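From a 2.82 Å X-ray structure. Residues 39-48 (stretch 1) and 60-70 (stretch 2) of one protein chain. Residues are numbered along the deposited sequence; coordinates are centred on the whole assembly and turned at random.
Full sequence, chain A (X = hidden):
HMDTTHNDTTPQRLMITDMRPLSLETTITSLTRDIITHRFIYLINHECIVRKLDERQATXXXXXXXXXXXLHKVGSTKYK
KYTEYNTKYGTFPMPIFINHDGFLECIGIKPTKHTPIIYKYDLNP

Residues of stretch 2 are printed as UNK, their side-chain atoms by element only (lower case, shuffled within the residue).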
# COMPACT_ATOMS: atom_id res chain seq x y z
N ARG A 39 -11.40 -0.38 3.29
CA ARG A 39 -11.57 0.94 3.96
C ARG A 39 -10.38 1.83 3.67
O ARG A 39 -10.59 3.06 3.56
CB ARG A 39 -11.81 0.81 5.46
CG ARG A 39 -13.29 0.96 5.83
CD ARG A 39 -13.69 0.25 7.11
NE ARG A 39 -13.25 -1.15 7.14
CZ ARG A 39 -12.32 -1.67 7.95
NH1 ARG A 39 -11.68 -0.91 8.83
NH2 ARG A 39 -12.00 -2.95 7.85
N PHE A 40 -9.19 1.25 3.55
CA PHE A 40 -7.96 1.98 3.15
C PHE A 40 -8.14 2.56 1.73
O PHE A 40 -7.94 3.77 1.53
CB PHE A 40 -6.77 1.04 3.28
CG PHE A 40 -5.44 1.69 3.03
CD1 PHE A 40 -4.96 1.91 1.74
CD2 PHE A 40 -4.65 2.08 4.10
CE1 PHE A 40 -3.74 2.52 1.53
CE2 PHE A 40 -3.44 2.70 3.88
CZ PHE A 40 -2.99 2.93 2.60
N ILE A 41 -8.53 1.72 0.77
CA ILE A 41 -8.74 2.13 -0.65
C ILE A 41 -9.85 3.19 -0.71
O ILE A 41 -9.73 4.13 -1.52
CB ILE A 41 -9.12 0.93 -1.52
CG1 ILE A 41 -8.03 -0.14 -1.63
CG2 ILE A 41 -9.53 1.42 -2.88
CD1 ILE A 41 -6.69 0.38 -2.02
N TYR A 42 -10.89 3.06 0.11
CA TYR A 42 -12.02 4.01 0.19
C TYR A 42 -11.49 5.42 0.47
O TYR A 42 -11.91 6.36 -0.23
CB TYR A 42 -13.04 3.55 1.22
CG TYR A 42 -13.75 2.26 0.84
CD1 TYR A 42 -13.62 1.72 -0.45
CD2 TYR A 42 -14.58 1.60 1.74
CE1 TYR A 42 -14.25 0.55 -0.80
CE2 TYR A 42 -15.23 0.42 1.39
CZ TYR A 42 -15.06 -0.10 0.11
OH TYR A 42 -15.70 -1.25 -0.26
N LEU A 43 -10.56 5.52 1.43
CA LEU A 43 -9.99 6.83 1.83
C LEU A 43 -9.17 7.39 0.68
O LEU A 43 -9.31 8.61 0.39
CB LEU A 43 -9.14 6.68 3.10
CG LEU A 43 -9.94 6.35 4.38
CD1 LEU A 43 -9.04 6.38 5.61
CD2 LEU A 43 -11.17 7.26 4.59
N ILE A 44 -8.37 6.54 0.03
CA ILE A 44 -7.46 6.98 -1.06
C ILE A 44 -8.32 7.51 -2.19
O ILE A 44 -8.01 8.59 -2.72
CB ILE A 44 -6.56 5.83 -1.55
CG1 ILE A 44 -5.62 5.33 -0.46
CG2 ILE A 44 -5.78 6.24 -2.80
CD1 ILE A 44 -4.70 6.41 0.04
N ASN A 45 -9.35 6.75 -2.56
CA ASN A 45 -10.21 7.10 -3.71
C ASN A 45 -10.88 8.44 -3.44
O ASN A 45 -10.93 9.26 -4.38
CB ASN A 45 -11.21 6.00 -4.02
CG ASN A 45 -10.53 4.83 -4.67
OD1 ASN A 45 -9.39 4.98 -5.13
ND2 ASN A 45 -11.21 3.71 -4.71
N HIS A 46 -11.32 8.66 -2.20
CA HIS A 46 -11.93 9.94 -1.78
C HIS A 46 -10.93 11.10 -2.01
O HIS A 46 -11.31 12.00 -2.78
CB HIS A 46 -12.41 9.84 -0.33
CG HIS A 46 -13.29 10.98 0.06
ND1 HIS A 46 -14.58 11.12 -0.40
CD2 HIS A 46 -13.07 12.01 0.89
CE1 HIS A 46 -15.12 12.20 0.12
NE2 HIS A 46 -14.21 12.75 0.92
N GLU A 47 -9.72 11.04 -1.41
CA GLU A 47 -8.70 12.11 -1.56
C GLU A 47 -8.41 12.35 -3.03
O GLU A 47 -8.19 13.49 -3.40
CB GLU A 47 -7.38 11.79 -0.84
CG GLU A 47 -7.46 11.65 0.68
CD GLU A 47 -8.48 12.54 1.41
OE1 GLU A 47 -8.46 13.80 1.18
OE2 GLU A 47 -9.34 11.99 2.21
N CYS A 48 -8.42 11.31 -3.86
CA CYS A 48 -8.12 11.41 -5.31
C CYS A 48 -9.15 12.29 -6.01
O CYS A 48 -8.75 13.10 -6.84
CB CYS A 48 -8.09 10.04 -5.98
SG CYS A 48 -6.57 9.11 -5.63
N UNK A 60 1.94 9.20 -3.56
CA UNK A 60 2.50 9.77 -2.32
C UNK A 60 1.48 9.56 -1.19
O UNK A 60 1.83 8.98 -0.14
c UNK A 60 2.70 12.59 -0.45
c UNK A 60 3.28 13.22 0.64
c UNK A 60 2.86 11.23 -2.55
c UNK A 60 4.84 11.84 -1.15
c UNK A 60 3.48 11.89 -1.36
c UNK A 60 5.42 12.49 -0.07
c UNK A 60 4.64 13.16 0.83
N UNK A 61 0.25 10.01 -1.41
CA UNK A 61 -0.87 9.90 -0.44
C UNK A 61 -1.05 8.43 -0.04
O UNK A 61 -1.23 8.15 1.14
c UNK A 61 -3.34 10.30 -0.10
o UNK A 61 -1.87 11.84 -1.21
c UNK A 61 -2.16 10.47 -1.01
N UNK A 62 -0.99 7.53 -1.02
CA UNK A 62 -1.10 6.08 -0.80
C UNK A 62 -0.01 5.65 0.18
O UNK A 62 -0.32 4.98 1.15
c UNK A 62 -0.02 3.05 -1.72
c UNK A 62 -1.36 1.09 -1.60
c UNK A 62 -0.13 1.69 -1.53
c UNK A 62 -1.14 3.84 -1.96
c UNK A 62 -1.02 5.33 -2.13
c UNK A 62 -2.37 3.22 -1.99
c UNK A 62 -2.47 1.85 -1.83
N UNK A 63 1.25 6.01 -0.06
CA UNK A 63 2.37 5.51 0.77
C UNK A 63 2.38 6.20 2.13
O UNK A 63 2.67 5.50 3.11
c UNK A 63 3.68 3.41 -0.95
c UNK A 63 3.83 4.91 -1.22
c UNK A 63 5.16 5.22 -1.88
c UNK A 63 3.69 5.73 0.06
N UNK A 64 2.07 7.50 2.20
CA UNK A 64 1.97 8.19 3.51
C UNK A 64 1.01 7.38 4.40
O UNK A 64 1.38 7.06 5.53
c UNK A 64 2.60 10.53 2.76
c UNK A 64 1.08 10.24 4.70
c UNK A 64 1.52 9.66 3.37
N UNK A 65 -0.17 7.02 3.90
CA UNK A 65 -1.21 6.34 4.71
C UNK A 65 -0.75 4.92 5.02
O UNK A 65 -0.96 4.48 6.15
c UNK A 65 -3.09 7.79 3.85
o UNK A 65 -2.40 8.76 4.06
n UNK A 65 -4.32 7.94 3.44
c UNK A 65 -2.57 6.38 4.02
N UNK A 66 -0.10 4.22 4.10
CA UNK A 66 0.47 2.88 4.36
C UNK A 66 1.48 2.96 5.50
O UNK A 66 1.31 2.26 6.48
c UNK A 66 1.03 -0.16 3.70
o UNK A 66 3.58 -2.68 4.39
c UNK A 66 3.77 -0.35 3.88
c UNK A 66 1.15 2.28 3.14
c UNK A 66 1.62 -1.37 4.01
c UNK A 66 3.00 -1.47 4.11
c UNK A 66 1.79 0.96 3.45
c UNK A 66 3.16 0.85 3.57
N UNK A 67 2.50 3.80 5.34
CA UNK A 67 3.59 3.94 6.33
C UNK A 67 3.03 4.25 7.73
O UNK A 67 3.54 3.66 8.67
c UNK A 67 4.55 5.06 5.95
c UNK A 67 5.96 6.02 4.01
c UNK A 67 5.37 4.78 4.70
o UNK A 67 5.81 7.18 4.53
o UNK A 67 6.61 5.82 2.95
N UNK A 68 2.03 5.12 7.84
CA UNK A 68 1.42 5.46 9.15
C UNK A 68 0.76 4.21 9.74
O UNK A 68 1.00 3.91 10.92
c UNK A 68 0.34 6.54 9.04
s UNK A 68 1.48 8.97 9.71
c UNK A 68 0.04 9.22 10.76
c UNK A 68 0.80 7.85 8.48
N UNK A 69 -0.07 3.51 8.97
CA UNK A 69 -0.81 2.35 9.49
C UNK A 69 0.19 1.26 9.88
O UNK A 69 -0.06 0.57 10.88
c UNK A 69 -4.11 2.63 9.39
c UNK A 69 -4.98 3.83 9.72
n UNK A 69 -4.43 4.60 10.86
c UNK A 69 -1.85 1.90 8.47
c UNK A 69 -3.02 2.87 8.34
N UNK A 70 1.30 1.16 9.16
CA UNK A 70 2.37 0.17 9.46
C UNK A 70 3.01 0.53 10.80
O UNK A 70 3.07 -0.34 11.71
c UNK A 70 4.55 -0.81 8.50
c UNK A 70 3.40 0.19 8.33
c UNK A 70 4.03 -2.22 8.66
c UNK A 70 5.51 -0.75 7.35

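Position 60 carries seven side-chain carbons, one leading into a six-membered ring, and no heteroatom. The side chain is out of reach of stretch 1; even its CB is 9.3 Å from Ile44 CD1. The ring lies exposed, against a crystal neighbour. It is Phe60.

At position 61 a single carbon bears one oxygen and one carbon, a short beta-branched group whose CA-to-CB bond points toward stretch 1. The branch carbon lies 4.1 Å from CD1 of Ile44, and the backbone O of position 61 is 4.0 Å from that same CD1. One oxygen and one methyl on CB define Thr61. Its CG2 also reaches to 4.4 Å from CB of Glu47, while its hydroxyl is hydrogen-bonded elsewhere in the structure.

Position 62 again shows one carbon followed by a ring of six carbons, without oxygen, but here the ring is buried. CA-to-CB points sideways, and chi1 near 180° (t) brings the ring in closer to stretch 1, among Phe40, Ile41 and Ile44. This is Phe62. Its CE1 lies 3.7 Å from Phe40 CE1 and 4.5 Å from Ile41 CD1, its CD1 lies 4.2 Å from Ile44 CG1, and its CA is 3.7 Å from Ile44 CD1.

Position 63 has four carbons forked at the second and points away from stretch 1, touching none of it: Leu63. Position 64 has three carbons, one carrying the other two, directed sideways and again without contact: Val64.

Two carbons at position 65, the second bearing one oxygen and one nitrogen, form a short amide; the CA-to-CB bond points toward stretch 1. The nitrogen sits 3.7 Å from CD1 of Ile44, and CB is 3.8 Å from CZ of Phe40. The residue is Asn65; its amide makes no hydrogen bond across the contact.

At position 66 one carbon leads to a six-carbon ring bearing an oxygen. The ring leads away from stretch 1, so the part that meets Phe40 lies near the backbone: Phe40 CZ is 3.5 Å from N and 4.2 Å from CB of this position. The ring with its oxygen identifies Tyr66.

Position 67 has three carbons ending in two oxygens, out of reach of stretch 1: Glu67. Two carbons, a sulfur and a final carbon, unbranched, make position 68 Met68, which is exposed and also out of reach. Position 69 has four carbons in a row ending in nitrogen, and one of these carbons comes near CE2 of Phe40. This is Lys69, whose CG is 4.5 Å from Phe40 CE2 before the chain end leads away. Position 70, four carbons forked at the second, is Leu70, buried but not against stretch 1.

The two helices run roughly antiparallel, at 144°, with axes approaching to 10.2 Å, and bury 372 Å² in total. No hydrogen bond crosses between them; contact rests on packing. Phe40 directs its ring edge at the face of Phe62, with centroids 5.5 Å apart and planes at 81°, while its edge also meets the backbone at Asn65 and Tyr66. One turn on, Ile44 packs against Thr61, Phe62 and Asn65, where the CA atoms of Ile44 and Phe62 come within 6.4 Å.

Stretch 2 (60-70) FTFLVNYEMKL
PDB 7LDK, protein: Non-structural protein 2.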